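Local coordinates for protein peroxiredoxin 6 (Arenicola marina, PDB 2V2G) that probably reduces hydrogen peroxide and organic hydroperoxides to water and alcohols as a thiol-specific peroxidase of the Prx6 subfamily, at residues H24-N29 against K65-S70. The protein carries 1 engineered substitution. Numbering follows the deposited sequence.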
loop_
_atom_site.group_PDB
_atom_site.type_symbol
_atom_site.label_atom_id
_atom_site.label_comp_id
_atom_site.label_asym_id
_atom_site.label_seq_id
_atom_site.Cartn_x
_atom_site.Cartn_y
_atom_site.Cartn_z
ATOM N N HIS A 24 4.665 -4.132 22.230
ATOM C CA HIS A 24 5.458 -5.358 22.067
ATOM C C HIS A 24 4.922 -6.498 22.922
ATOM O O HIS A 24 5.112 -7.662 22.530
ATOM C CB HIS A 24 6.920 -5.159 22.362
ATOM C CG HIS A 24 7.651 -4.341 21.347
ATOM N ND1 HIS A 24 9.032 -4.328 21.265
ATOM C CD2 HIS A 24 7.189 -3.544 20.342
ATOM C CE1 HIS A 24 9.380 -3.511 20.276
ATOM N NE2 HIS A 24 8.281 -3.044 19.687
ATOM N N ASP A 25 4.336 -6.192 24.087
ATOM C CA ASP A 25 3.752 -7.198 25.022
ATOM C C ASP A 25 2.469 -7.777 24.410
ATOM O O ASP A 25 2.211 -8.976 24.463
ATOM C CB ASP A 25 3.410 -6.565 26.363
ATOM C CG ASP A 25 4.648 -6.169 27.180
ATOM O OD1 ASP A 25 5.761 -6.625 26.844
ATOM O OD2 ASP A 25 4.503 -5.478 28.211
ATOM N N TRP A 26 1.661 -6.892 23.865
ATOM C CA TRP A 26 0.381 -7.247 23.283
ATOM C C TRP A 26 0.617 -8.082 22.034
ATOM O O TRP A 26 -0.005 -9.143 21.865
ATOM C CB TRP A 26 -0.425 -5.979 22.918
ATOM C CG TRP A 26 -1.687 -6.323 22.207
ATOM C CD1 TRP A 26 -2.877 -6.705 22.768
ATOM C CD2 TRP A 26 -1.866 -6.410 20.804
ATOM N NE1 TRP A 26 -3.787 -6.973 21.783
ATOM C CE2 TRP A 26 -3.191 -6.832 20.574
ATOM C CE3 TRP A 26 -1.033 -6.183 19.716
ATOM C CZ2 TRP A 26 -3.703 -7.003 19.291
ATOM C CZ3 TRP A 26 -1.560 -6.363 18.413
ATOM C CH2 TRP A 26 -2.887 -6.795 18.255
ATOM N N LEU A 27 1.538 -7.651 21.202
ATOM C CA LEU A 27 1.836 -8.377 19.982
ATOM C C LEU A 27 2.523 -9.739 20.276
ATOM O O LEU A 27 2.144 -10.789 19.714
ATOM C CB LEU A 27 2.679 -7.566 18.984
ATOM C CG LEU A 27 2.989 -8.281 17.677
ATOM C CD1 LEU A 27 1.702 -8.537 16.914
ATOM C CD2 LEU A 27 3.924 -7.460 16.728
ATOM N N GLY A 28 3.521 -9.731 21.170
ATOM C CA GLY A 28 4.241 -10.978 21.401
ATOM C C GLY A 28 4.965 -11.503 20.158
ATOM O O GLY A 28 5.339 -10.741 19.248
ATOM N N ASN A 29 5.167 -12.830 20.135
ATOM C CA ASN A 29 5.949 -13.485 19.079
ATOM C C ASN A 29 5.020 -13.847 17.893
ATOM O O ASN A 29 4.826 -15.029 17.585
ATOM C CB ASN A 29 6.606 -14.719 19.689
ATOM C CG ASN A 29 7.437 -15.502 18.738
ATOM O OD1 ASN A 29 8.039 -14.947 17.831
ATOM N ND2 ASN A 29 7.506 -16.849 18.963
ATOM N N LYS A 65 -2.393 -11.107 14.326
ATOM C CA LYS A 65 -3.154 -10.297 15.310
ATOM C C LYS A 65 -3.542 -8.977 14.702
ATOM O O LYS A 65 -2.680 -8.249 14.205
ATOM C CB LYS A 65 -2.331 -10.018 16.572
ATOM C CG LYS A 65 -2.070 -11.263 17.364
ATOM C CD LYS A 65 -1.427 -10.985 18.740
ATOM C CE LYS A 65 -0.966 -12.235 19.452
ATOM N NZ LYS A 65 -0.431 -11.867 20.794
ATOM N N LEU A 66 -4.796 -8.597 14.859
ATOM C CA LEU A 66 -5.271 -7.312 14.408
ATOM C C LEU A 66 -5.475 -6.250 15.495
ATOM O O LEU A 66 -5.918 -6.579 16.601
ATOM C CB LEU A 66 -6.648 -7.526 13.754
ATOM C CG LEU A 66 -6.730 -8.309 12.456
ATOM C CD1 LEU A 66 -8.147 -8.997 12.300
ATOM C CD2 LEU A 66 -6.367 -7.386 11.312
ATOM N N ILE A 67 -5.215 -4.997 15.142
ATOM C CA ILE A 67 -5.442 -3.868 16.044
ATOM C C ILE A 67 -5.711 -2.575 15.280
ATOM O O ILE A 67 -4.997 -2.272 14.371
ATOM C CB ILE A 67 -4.335 -3.704 17.166
ATOM C CG1 ILE A 67 -4.719 -2.653 18.172
ATOM C CG2 ILE A 67 -2.968 -3.405 16.601
ATOM C CD1 ILE A 67 -4.014 -2.883 19.591
ATOM N N ALA A 68 -6.838 -1.932 15.638
ATOM C CA ALA A 68 -7.268 -0.671 15.014
ATOM C C ALA A 68 -6.847 0.539 15.856
ATOM O O ALA A 68 -6.453 0.396 16.993
ATOM C CB ALA A 68 -8.747 -0.705 14.765
ATOM N N LEU A 69 -6.954 1.737 15.268
ATOM C CA LEU A 69 -6.480 2.994 15.844
ATOM C C LEU A 69 -7.151 4.172 15.213
ATOM O O LEU A 69 -7.231 4.271 13.992
ATOM C CB LEU A 69 -5.008 3.140 15.666
ATOM C CG LEU A 69 -4.389 4.359 16.337
ATOM C CD1 LEU A 69 -2.988 3.983 16.804
ATOM C CD2 LEU A 69 -4.427 5.631 15.431
ATOM N N SER A 70 -7.692 5.039 16.041
ATOM C CA SER A 70 -7.966 6.415 15.643
ATOM C C SER A 70 -7.668 7.373 16.820
ATOM O O SER A 70 -7.349 6.960 17.947
ATOM C CB SER A 70 -9.416 6.581 15.171
ATOM O OG SER A 70 -10.347 6.760 16.270
#
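The last turn of helix 23-27 faces the beginning of strand 64-70, nearest at Leu27 and Lys65, whose CA atoms are 7.1 Å apart. Trp26 bridges the two segments with its indole, CG anti to the backbone N (chi1 175°), a torsion that swings the six-membered ring toward the strand between Lys65 and Ile67. Over one face stands Ile67 CD1, 4.1 Å from that ring's centroid and 7° off its normal, a CH-pi contact; on the opposite face Lys65 CD lies over the ring and Lys65 CB is 3.7 Å from Trp26 CH2. Trp26 and Ile67 meet tip to tip: on the same face as CD1, Ile67 CB is 3.6 Å from Trp26 CH2, while Leu66 O lies at the ring edge, 3.5 Å from CH2. In this thioredoxin-like fold strand 64-70 is an interior strand of the mixed sheet, pairing with strand 31-36, and the short helix packs on its Lys65 and Ile67 side. Beyond CG the extended lysine carries its ammonium to the helix end, where Lys65 NZ donates to Trp26 O (3.0 Å), in the carbonyl plane with a C=O...N angle of 155°, and to Leu27 O (3.0 Å), from well above that carbonyl's plane. An alanine in place of Lys65 would probably leave both carbonyls without this donor and remove the methylene packing over one indole face. Past them, Gly28 leaves the helix with a positive phi.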